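Local coordinates for xylose isomerase-like TIM barrel domain-containing protein (Parabacteroides distasonis, PDB 4KW2), which is of unknown function but adopts a xylose isomerase-like TIM barrel and probably acts as a sugar isomerase or a related enzyme of that family, at residues D21-F31 with H234-D245; D177-G185 with M211-G219. All blocks are in the same frame, centred on the assembly; numbering follows the deposited sequence. Where two conformers were deposited one is given.

Interaction 1 is a seam in the barrel wall, where the first strand (23-27) lies beside the last (238-241) near the centre of the chain. The centre of interaction 2 lies about 20 Å from the centre of the chain, and the contact joins two loops that follow the sixth and seventh strands; both reach the same sheet, with their centres about 18 Å apart. Regular backbone hydrogen bonds and apolar side chains make up most of the first. In the second, a histidine-carboxylate bond, bridging waters and a selenomethionine-tryptophan contact take their place. Other subunits touch both, but lightly at 21-31 with 234-245 and extensively at 177-185 with 211-219.

Interaction 1: residues D21-F31 with H234-D245; sequences DWKVGIQTWTF and HFNGLISIEYDD
Lys-23 N gives a nearly straight bond to Gly-237 O (3.0 Å), the first of five backbone bonds that run up to Gln-27 N and Ile-241 O (2.7 Å). Between these ends, Lys-23 O accepts from Ile-239 N, and Gly-25 bonds through N to Ile-239 O and through O to Ile-241 N. On the sheet face carrying Val-24 and Ile-241, Ile-239 sets CD1 over one face of the Trp-22 indole, 3.6 Å from the centroid of the five-membered ring, while Phe-235 O lies at the indole edge. The side chain of Gln-27 runs straight beyond CG (chi2 -178°), and NE2 reaches back to Ser-240 O (3.0 Å), which lies in the amide plane although the donor stands above the carbonyl plane. Strands 23-27 and 238-241 are the first and last of the eight-stranded TIM barrel, and their parallel pairing closes it. Past the strands, Thr-30 lays CG2 over the Tyr-243 ring, 3.8 Å from its centroid, and its OG1 donates to Gln-27 O (2.8 Å) while accepting a weak bond from Tyr-243 N. Water 1 sits between Thr-30 O and Tyr-243 O, can donate to either, and accepts from Asp-245 N. Farther out, Trp-22 NE1 is hydrogen-bonded to Leu-260 O, and Leu-230 of helix 222-232 packs on both Trp-22 and Ile-239. Ser-240 OG bonds to Glu-52, and Glu-242 OE1 accepts from Asp-206 N.

Interaction 2: residues D177-G185 with M211-G219; sequences DIGHWKRVG and MEDATWGTG. With SO4 (sulfate ion), chain F.
Trp-181 and Met-211, a selenomethionine, form the tightly packed side of this contact between two loops that follow the sixth and seventh strands of the TIM barrel. The selenomethionine chain bends at its end (chi3 70°), which carries CE to 3.7 Å from Trp-181 CB, while SE makes an oblique Met-aromatic contact 5.4 Å from the centroid of the five-membered ring. Phe-226 of helix 222-232 meets the indole edge-to-face, and even here water 2 bridges Trp-181 O and Met-211 O. Lys-182 CD rests 3.5 Å from Thr-218 CG2. A sulfate, probably from the crystallisation liquor, takes a weak bond from Gly-219 N and another bond from Ile-220 N. On the other, more polar side, the solvent-exposed His-180 donates from ND1 to Asp-213 OD1 (3.1 Å) through a bent bond of 136°, meeting the carboxylate from above its plane. Asp-213 OD2 accepts from Thr-215 N in an Asx turn. Arg-183 NH2 stays 4.2 Å from Asp-213 OD2, too far for a salt bridge, while Thr-215 CB lies over one guanidinium face. Trp-216 stacks on Phe-55 of a third subunit. Water 3 accepts from Arg-183 NE (2.9 Å) and lies 2.8 Å from Asp-213 OD2, to which it can donate.

Interaction 1: residues D21-F31 with H234-D245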
loop_
_atom_site.group_PDB
_atom_site.type_symbol
_atom_site.label_atom_id
_atom_site.label_comp_id
_atom_site.label_asym_id
_atom_site.label_seq_id
_atom_site.Cartn_x
_atom_site.Cartn_y
_atom_site.Cartn_z
ATOM N N ASP A 21 21.764 16.853 17.442
ATOM C CA ASP A 21 21.918 15.430 17.755
ATOM C C ASP A 21 21.931 14.578 16.484
ATOM O O ASP A 21 22.894 13.852 16.250
ATOM C CB ASP A 21 20.853 14.937 18.742
ATOM C CG ASP A 21 21.349 13.774 19.602
ATOM O OD1 ASP A 21 22.537 13.796 19.994
ATOM O OD2 ASP A 21 20.561 12.844 19.886
ATOM N N TRP A 22 20.886 14.681 15.663
ATOM C CA TRP A 22 20.770 13.893 14.425
ATOM C C TRP A 22 20.546 14.802 13.222
ATOM O O TRP A 22 20.347 16.002 13.382
ATOM C CB TRP A 22 19.614 12.883 14.529
ATOM C CG TRP A 22 18.291 13.504 14.879
ATOM C CD1 TRP A 22 17.462 14.202 14.048
ATOM C CD2 TRP A 22 17.653 13.490 16.161
ATOM N NE1 TRP A 22 16.349 14.622 14.733
ATOM C CE2 TRP A 22 16.441 14.199 16.032
ATOM C CE3 TRP A 22 17.991 12.948 17.406
ATOM C CZ2 TRP A 22 15.564 14.378 17.100
ATOM C CZ3 TRP A 22 17.119 13.125 18.467
ATOM C CH2 TRP A 22 15.920 13.836 18.307
ATOM N N LYS A 23 20.567 14.220 12.023
ATOM C CA LYS A 23 20.259 14.952 10.793
ATOM C C LYS A 23 18.890 14.554 10.261
ATOM O O LYS A 23 18.506 13.390 10.337
ATOM C CB LYS A 23 21.285 14.652 9.711
ATOM C CG LYS A 23 22.731 14.890 10.095
ATOM C CD LYS A 23 23.649 14.288 9.038
ATOM C CE LYS A 23 25.054 14.060 9.564
ATOM N NZ LYS A 23 25.766 15.346 9.757
ATOM N N VAL A 24 18.169 15.524 9.710
ATOM C CA VAL A 24 16.901 15.274 9.054
ATOM C C VAL A 24 17.053 15.573 7.565
ATOM O O VAL A 24 17.363 16.704 7.178
ATOM C CB VAL A 24 15.769 16.151 9.629
ATOM C CG1 VAL A 24 14.423 15.719 9.053
ATOM C CG2 VAL A 24 15.757 16.068 11.150
ATOM N N GLY A 25 16.831 14.551 6.742
ATOM C CA GLY A 25 16.902 14.687 5.295
ATOM C C GLY A 25 15.663 14.162 4.602
ATOM O O GLY A 25 14.791 13.546 5.223
ATOM N N ILE A 26 15.588 14.408 3.302
ATOM C CA ILE A 26 14.487 13.903 2.500
ATOM C C ILE A 26 14.922 12.742 1.610
ATOM O O ILE A 26 16.043 12.727 1.104
ATOM C CB ILE A 26 13.877 15.021 1.635
ATOM C CG1 ILE A 26 12.522 14.579 1.084
ATOM C CG2 ILE A 26 14.814 15.433 0.501
ATOM C CD1 ILE A 26 11.785 15.679 0.363
ATOM N N GLN A 27 14.032 11.769 1.434
ATOM C CA GLN A 27 14.176 10.787 0.359
ATOM C C GLN A 27 13.634 11.420 -0.907
ATOM O O GLN A 27 12.456 11.786 -0.968
ATOM C CB GLN A 27 13.398 9.514 0.663
ATOM C CG GLN A 27 13.870 8.788 1.908
ATOM C CD GLN A 27 13.097 7.509 2.154
ATOM O OE1 GLN A 27 12.804 6.761 1.216
ATOM N NE2 GLN A 27 12.744 7.257 3.418
ATOM N N THR A 28 14.481 11.553 -1.923
ATOM C CA THR A 28 14.061 12.207 -3.165
ATOM C C THR A 28 12.945 11.418 -3.867
ATOM O O THR A 28 12.207 11.976 -4.672
ATOM C CB THR A 28 15.247 12.444 -4.122
ATOM O OG1 THR A 28 15.894 11.204 -4.420
ATOM C CG2 THR A 28 16.264 13.393 -3.491
ATOM N N TRP A 29 12.808 10.132 -3.547
ATOM C CA TRP A 29 11.681 9.327 -4.043
ATOM C C TRP A 29 10.325 10.012 -3.811
ATOM O O TRP A 29 9.393 9.845 -4.594
ATOM C CB TRP A 29 11.681 7.930 -3.406
ATOM C CG TRP A 29 10.594 7.086 -3.943
ATOM C CD1 TRP A 29 9.466 6.702 -3.291
ATOM C CD2 TRP A 29 10.494 6.555 -5.272
ATOM N NE1 TRP A 29 8.670 5.956 -4.122
ATOM C CE2 TRP A 29 9.276 5.851 -5.347
ATOM C CE3 TRP A 29 11.317 6.607 -6.401
ATOM C CZ2 TRP A 29 8.860 5.191 -6.510
ATOM C CZ3 TRP A 29 10.910 5.960 -7.553
ATOM C CH2 TRP A 29 9.685 5.261 -7.602
ATOM N N THR A 30 10.232 10.776 -2.729
ATOM C CA THR A 30 9.062 11.600 -2.433
ATOM C C THR A 30 8.553 12.352 -3.657
ATOM O O THR A 30 7.345 12.456 -3.876
ATOM C CB THR A 30 9.413 12.615 -1.328
ATOM O OG1 THR A 30 9.775 11.902 -0.139
ATOM C CG2 THR A 30 8.248 13.548 -1.022
ATOM N N PHE A 31 9.484 12.871 -4.452
ATOM C CA PHE A 31 9.151 13.687 -5.619
ATOM C C PHE A 31 9.670 13.053 -6.908
ATOM O O PHE A 31 10.180 13.753 -7.786
ATOM C CB PHE A 31 9.754 15.086 -5.452
ATOM C CG PHE A 31 9.218 15.845 -4.269
ATOM C CD1 PHE A 31 7.938 16.379 -4.299
ATOM C CD2 PHE A 31 9.993 16.041 -3.143
ATOM C CE1 PHE A 31 7.437 17.083 -3.218
ATOM C CE2 PHE A 31 9.500 16.748 -2.062
ATOM C CZ PHE A 31 8.220 17.268 -2.100
ATOM N N HIS A 234 19.802 8.231 22.087
ATOM C CA HIS A 234 20.951 8.986 21.597
ATOM C C HIS A 234 21.216 8.694 20.120
ATOM O O HIS A 234 22.355 8.491 19.704
ATOM C CB HIS A 234 22.192 8.694 22.445
ATOM C CG HIS A 234 23.318 9.651 22.215
ATOM N ND1 HIS A 234 24.408 9.345 21.426
ATOM C CD2 HIS A 234 23.522 10.913 22.661
ATOM C CE1 HIS A 234 25.234 10.374 21.399
ATOM N NE2 HIS A 234 24.721 11.339 22.143
ATOM N N PHE A 235 20.150 8.668 19.331
ATOM C CA PHE A 235 20.280 8.493 17.901
ATOM C C PHE A 235 20.962 9.730 17.350
ATOM O O PHE A 235 20.542 10.845 17.637
ATOM C CB PHE A 235 18.908 8.304 17.257
ATOM C CG PHE A 235 18.952 8.196 15.762
ATOM C CD1 PHE A 235 19.411 7.040 15.151
ATOM C CD2 PHE A 235 18.541 9.254 14.964
ATOM C CE1 PHE A 235 19.452 6.937 13.772
ATOM C CE2 PHE A 235 18.581 9.153 13.583
ATOM C CZ PHE A 235 19.035 7.992 12.989
ATOM N N ASN A 236 22.032 9.532 16.593
ATOM C CA ASN A 236 22.733 10.645 15.960
ATOM C C ASN A 236 23.014 10.403 14.476
ATOM O O ASN A 236 23.934 10.972 13.914
ATOM C CB ASN A 236 24.020 10.984 16.729
ATOM C CG ASN A 236 24.957 9.799 16.869
ATOM O OD1 ASN A 236 24.797 8.772 16.205
ATOM N ND2 ASN A 236 25.945 9.936 17.743
ATOM N N GLY A 237 22.198 9.569 13.846
ATOM C CA GLY A 237 22.329 9.296 12.427
ATOM C C GLY A 237 21.418 10.189 11.615
ATOM O O GLY A 237 21.113 11.309 12.011
ATOM N N LEU A 238 20.970 9.671 10.478
ATOM C CA LEU A 238 20.137 10.418 9.551
ATOM C C LEU A 238 18.698 9.924 9.620
ATOM O O LEU A 238 18.439 8.738 9.446
ATOM C CB LEU A 238 20.691 10.261 8.132
ATOM C CG LEU A 238 19.879 10.823 6.959
ATOM C CD1 LEU A 238 19.833 12.343 7.011
ATOM C CD2 LEU A 238 20.453 10.338 5.637
ATOM N N ILE A 239 17.767 10.839 9.881
ATOM C CA ILE A 239 16.344 10.565 9.719
ATOM C C ILE A 239 15.991 10.959 8.295
ATOM O O ILE A 239 15.987 12.142 7.945
ATOM C CB ILE A 239 15.454 11.367 10.691
ATOM C CG1 ILE A 239 15.881 11.134 12.137
ATOM C CG2 ILE A 239 13.992 10.967 10.525
ATOM C CD1 ILE A 239 15.125 11.997 13.127
ATOM N N SER A 240 15.696 9.959 7.480
ATOM C CA SER A 240 15.433 10.165 6.074
ATOM C C SER A 240 13.938 9.990 5.821
ATOM O O SER A 240 13.412 8.870 5.890
ATOM C CB SER A 240 16.253 9.172 5.259
ATOM O OG SER A 240 16.337 9.594 3.920
ATOM N N ILE A 241 13.256 11.094 5.535
ATOM C CA ILE A 241 11.805 11.080 5.449
ATOM C C ILE A 241 11.283 10.956 4.015
ATOM O O ILE A 241 11.858 11.488 3.060
ATOM C CB ILE A 241 11.164 12.309 6.141
ATOM C CG1 ILE A 241 11.347 13.589 5.324
ATOM C CG2 ILE A 241 11.745 12.498 7.538
ATOM C CD1 ILE A 241 10.064 14.366 5.150
ATOM N N GLU A 242 10.182 10.230 3.886
ATOM C CA GLU A 242 9.448 10.124 2.642
ATOM C C GLU A 242 8.002 10.445 2.983
ATOM O O GLU A 242 7.539 10.145 4.091
ATOM C CB GLU A 242 9.584 8.699 2.085
ATOM C CG GLU A 242 9.054 8.484 0.669
ATOM C CD GLU A 242 7.562 8.182 0.595
ATOM O OE1 GLU A 242 6.930 7.835 1.622
ATOM O OE2 GLU A 242 7.016 8.296 -0.519
ATOM N N TYR A 243 7.294 11.069 2.053
ATOM C CA TYR A 243 5.854 11.212 2.185
ATOM C C TYR A 243 5.169 11.163 0.833
ATOM O O TYR A 243 5.814 11.279 -0.206
ATOM C CB TYR A 243 5.490 12.489 2.958
ATOM C CG TYR A 243 5.765 13.817 2.272
ATOM C CD1 TYR A 243 6.987 14.461 2.418
ATOM C CD2 TYR A 243 4.780 14.454 1.521
ATOM C CE1 TYR A 243 7.232 15.689 1.825
ATOM C CE2 TYR A 243 5.017 15.682 0.919
ATOM C CZ TYR A 243 6.246 16.295 1.078
ATOM O OH TYR A 243 6.482 17.518 0.499
ATOM N N ASP A 244 3.857 10.967 0.860
ATOM C CA ASP A 244 3.056 10.965 -0.350
ATOM C C ASP A 244 2.771 12.408 -0.738
ATOM O O ASP A 244 1.932 13.061 -0.116
ATOM C CB ASP A 244 1.750 10.205 -0.113
ATOM C CG ASP A 244 1.004 9.903 -1.397
ATOM O OD1 ASP A 244 1.163 10.660 -2.383
ATOM O OD2 ASP A 244 0.255 8.903 -1.417
ATOM N N ASP A 245 3.455 12.901 -1.770
ATOM C CA ASP A 245 3.349 14.316 -2.141
ATOM C C ASP A 245 2.060 14.640 -2.880
ATOM O O ASP A 245 1.803 15.799 -3.174
ATOM C CB ASP A 245 4.565 14.792 -2.953
ATOM C CG ASP A 245 4.610 14.216 -4.359
ATOM O OD1 ASP A 245 4.243 13.037 -4.543
ATOM O OD2 ASP A 245 5.037 14.943 -5.280
HETATM O O HOH W 1 5.445 10.910 -2.946
#

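Interaction 2: residues D177-G185 with M211-G219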
loop_
_atom_site.group_PDB
_atom_site.type_symbol
_atom_site.label_atom_id
_atom_site.label_comp_id
_atom_site.label_asym_id
_atom_site.label_seq_id
_atom_site.Cartn_x
_atom_site.Cartn_y
_atom_site.Cartn_z
ATOM N N ASP A 177 13.845 0.824 9.266
ATOM C CA ASP A 177 12.534 1.300 8.838
ATOM C C ASP A 177 11.659 1.570 10.046
ATOM O O ASP A 177 11.466 0.697 10.886
ATOM C CB ASP A 177 11.846 0.274 7.934
ATOM C CG ASP A 177 12.328 0.341 6.500
ATOM O OD1 ASP A 177 13.348 1.014 6.223
ATOM O OD2 ASP A 177 11.681 -0.284 5.638
ATOM N N ILE A 178 11.147 2.791 10.136
ATOM C CA ILE A 178 10.158 3.132 11.142
ATOM C C ILE A 178 8.817 2.872 10.490
ATOM O O ILE A 178 8.411 3.610 9.587
ATOM C CB ILE A 178 10.264 4.602 11.582
ATOM C CG1 ILE A 178 11.697 4.927 12.024
ATOM C CG2 ILE A 178 9.260 4.903 12.684
ATOM C CD1 ILE A 178 12.292 3.941 13.006
ATOM N N GLY A 179 8.151 1.808 10.935
ATOM C CA GLY A 179 6.926 1.338 10.304
ATOM C C GLY A 179 5.746 2.255 10.550
ATOM O O GLY A 179 5.680 3.354 9.999
ATOM N N HIS A 180 4.802 1.794 11.361
ATOM C CA HIS A 180 3.632 2.589 11.708
ATOM C C HIS A 180 3.727 2.944 13.183
ATOM O O HIS A 180 3.350 2.166 14.056
ATOM C CB HIS A 180 2.335 1.844 11.380
ATOM C CG HIS A 180 1.825 2.105 9.994
ATOM N ND1 HIS A 180 1.108 3.236 9.667
ATOM C CD2 HIS A 180 1.926 1.380 8.854
ATOM C CE1 HIS A 180 0.789 3.198 8.385
ATOM N NE2 HIS A 180 1.275 2.083 7.869
ATOM N N TRP A 181 4.271 4.127 13.430
ATOM C CA TRP A 181 4.509 4.633 14.766
ATOM C C TRP A 181 3.200 5.181 15.358
ATOM O O TRP A 181 2.575 6.041 14.735
ATOM C CB TRP A 181 5.537 5.756 14.679
ATOM C CG TRP A 181 5.817 6.385 15.981
ATOM C CD1 TRP A 181 5.167 7.451 16.546
ATOM C CD2 TRP A 181 6.818 5.985 16.905
ATOM N NE1 TRP A 181 5.711 7.737 17.774
ATOM C CE2 TRP A 181 6.729 6.853 18.018
ATOM C CE3 TRP A 181 7.787 4.977 16.903
ATOM C CZ2 TRP A 181 7.570 6.738 19.118
ATOM C CZ3 TRP A 181 8.625 4.869 17.986
ATOM C CH2 TRP A 181 8.512 5.747 19.082
ATOM N N LYS A 182 2.767 4.749 16.545
ATOM C CA LYS A 182 3.446 3.820 17.450
ATOM C C LYS A 182 2.407 2.822 17.937
ATOM O O LYS A 182 1.288 3.216 18.277
ATOM C CB LYS A 182 3.969 4.599 18.657
ATOM C CG LYS A 182 4.843 3.832 19.636
ATOM C CD LYS A 182 5.036 4.669 20.893
ATOM C CE LYS A 182 6.243 4.240 21.703
ATOM N NZ LYS A 182 6.034 2.938 22.388
ATOM N N ARG A 183 2.776 1.542 17.975
ATOM C CA ARG A 183 1.894 0.485 18.487
ATOM C C ARG A 183 2.606 -0.283 19.597
ATOM O O ARG A 183 3.802 -0.557 19.500
ATOM C CB ARG A 183 1.473 -0.462 17.361
ATOM C CG ARG A 183 0.942 0.268 16.139
ATOM C CD ARG A 183 0.300 -0.667 15.129
ATOM N NE ARG A 183 0.080 0.005 13.848
ATOM C CZ ARG A 183 -0.506 -0.552 12.789
ATOM N NH1 ARG A 183 -0.955 -1.803 12.840
ATOM N NH2 ARG A 183 -0.650 0.149 11.670
ATOM N N VAL A 184 1.862 -0.624 20.646
ATOM C CA VAL A 184 2.436 -1.261 21.835
ATOM C C VAL A 184 3.152 -2.567 21.481
ATOM O O VAL A 184 2.570 -3.456 20.856
ATOM C CB VAL A 184 1.365 -1.502 22.931
ATOM C CG1 VAL A 184 0.296 -2.489 22.470
ATOM C CG2 VAL A 184 2.012 -1.967 24.228
ATOM N N GLY A 185 4.429 -2.653 21.856
ATOM C CA GLY A 185 5.233 -3.853 21.627
ATOM C C GLY A 185 5.770 -4.037 20.216
ATOM O O GLY A 185 6.401 -5.051 19.929
HETATM N N MSE A 211 2.983 13.061 12.775
HETATM C CA MSE A 211 3.005 11.587 12.767
HETATM C C MSE A 211 1.721 10.972 13.269
HETATM O O MSE A 211 1.723 9.906 13.878
HETATM C CB MSE A 211 4.241 11.068 13.506
HETATM C CG MSE A 211 5.472 11.384 12.665
HETATM SE SE MSE A 211 7.122 10.907 13.616
HETATM C CE MSE A 211 6.860 8.967 13.502
ATOM N N GLU A 212 0.604 11.624 12.983
ATOM C CA GLU A 212 -0.698 11.055 13.293
ATOM C C GLU A 212 -0.898 9.778 12.478
ATOM O O GLU A 212 -0.383 9.646 11.369
ATOM C CB GLU A 212 -1.816 12.060 13.000
ATOM C CG GLU A 212 -1.993 12.385 11.520
ATOM C CD GLU A 212 -3.031 13.467 11.262
ATOM O OE1 GLU A 212 -3.498 14.107 12.236
ATOM O OE2 GLU A 212 -3.382 13.668 10.076
ATOM N N ASP A 213 -1.650 8.843 13.038
ATOM C CA ASP A 213 -1.942 7.602 12.363
ATOM C C ASP A 213 -3.299 7.072 12.808
ATOM O O ASP A 213 -3.807 7.454 13.857
ATOM C CB ASP A 213 -0.830 6.588 12.636
ATOM C CG ASP A 213 -0.940 5.353 11.757
ATOM O OD1 ASP A 213 -0.898 5.496 10.517
ATOM O OD2 ASP A 213 -1.086 4.240 12.304
ATOM N N ALA A 214 -3.889 6.217 11.976
ATOM C CA ALA A 214 -5.157 5.558 12.267
ATOM C C ALA A 214 -5.071 4.706 13.534
ATOM O O ALA A 214 -6.080 4.481 14.197
ATOM C CB ALA A 214 -5.573 4.688 11.081
ATOM N N THR A 215 -3.871 4.199 13.820
ATOM C CA THR A 215 -3.557 3.561 15.098
ATOM C C THR A 215 -2.489 4.393 15.802
ATOM O O THR A 215 -1.473 4.743 15.198
ATOM C CB THR A 215 -3.050 2.113 14.915
ATOM O OG1 THR A 215 -4.019 1.348 14.192
ATOM C CG2 THR A 215 -2.822 1.439 16.255
ATOM N N TRP A 216 -2.726 4.723 17.069
ATOM C CA TRP A 216 -1.756 5.475 17.865
ATOM C C TRP A 216 -1.536 4.785 19.205
ATOM O O TRP A 216 -2.357 3.969 19.646
ATOM C CB TRP A 216 -2.223 6.919 18.085
ATOM C CG TRP A 216 -3.427 7.012 18.945
ATOM C CD1 TRP A 216 -3.462 7.250 20.285
ATOM C CD2 TRP A 216 -4.777 6.832 18.531
ATOM N NE1 TRP A 216 -4.759 7.234 20.734
ATOM C CE2 TRP A 216 -5.588 6.979 19.673
ATOM C CE3 TRP A 216 -5.385 6.569 17.302
ATOM C CZ2 TRP A 216 -6.978 6.877 19.620
ATOM C CZ3 TRP A 216 -6.756 6.458 17.252
ATOM C CH2 TRP A 216 -7.541 6.619 18.402
ATOM N N GLY A 217 -0.421 5.112 19.847
ATOM C CA GLY A 217 -0.085 4.517 21.137
ATOM C C GLY A 217 0.648 5.451 22.073
ATOM O O GLY A 217 1.410 4.999 22.925
ATOM N N THR A 218 0.405 6.748 21.929
ATOM C CA THR A 218 1.041 7.753 22.769
ATOM C C THR A 218 -0.008 8.717 23.309
ATOM O O THR A 218 -0.999 9.007 22.642
ATOM C CB THR A 218 2.116 8.529 21.981
ATOM O OG1 THR A 218 1.520 9.187 20.861
ATOM C CG2 THR A 218 3.200 7.577 21.461
ATOM N N GLY A 219 0.210 9.189 24.530
ATOM C CA GLY A 219 -0.631 10.210 25.143
ATOM C C GLY A 219 -0.338 11.606 24.628
ATOM O O GLY A 219 -1.207 12.474 24.655
HETATM S S SO4 F . 3.813 8.930 25.645
HETATM O O1 SO4 F . 4.981 9.841 25.682
HETATM O O2 SO4 F . 2.612 9.687 25.245
HETATM O O3 SO4 F . 4.054 7.839 24.674
HETATM O O4 SO4 F . 3.601 8.351 26.990
HETATM O O HOH W 2 0.706 7.650 15.783
HETATM O O HOH W 3 0.434 2.883 14.251
#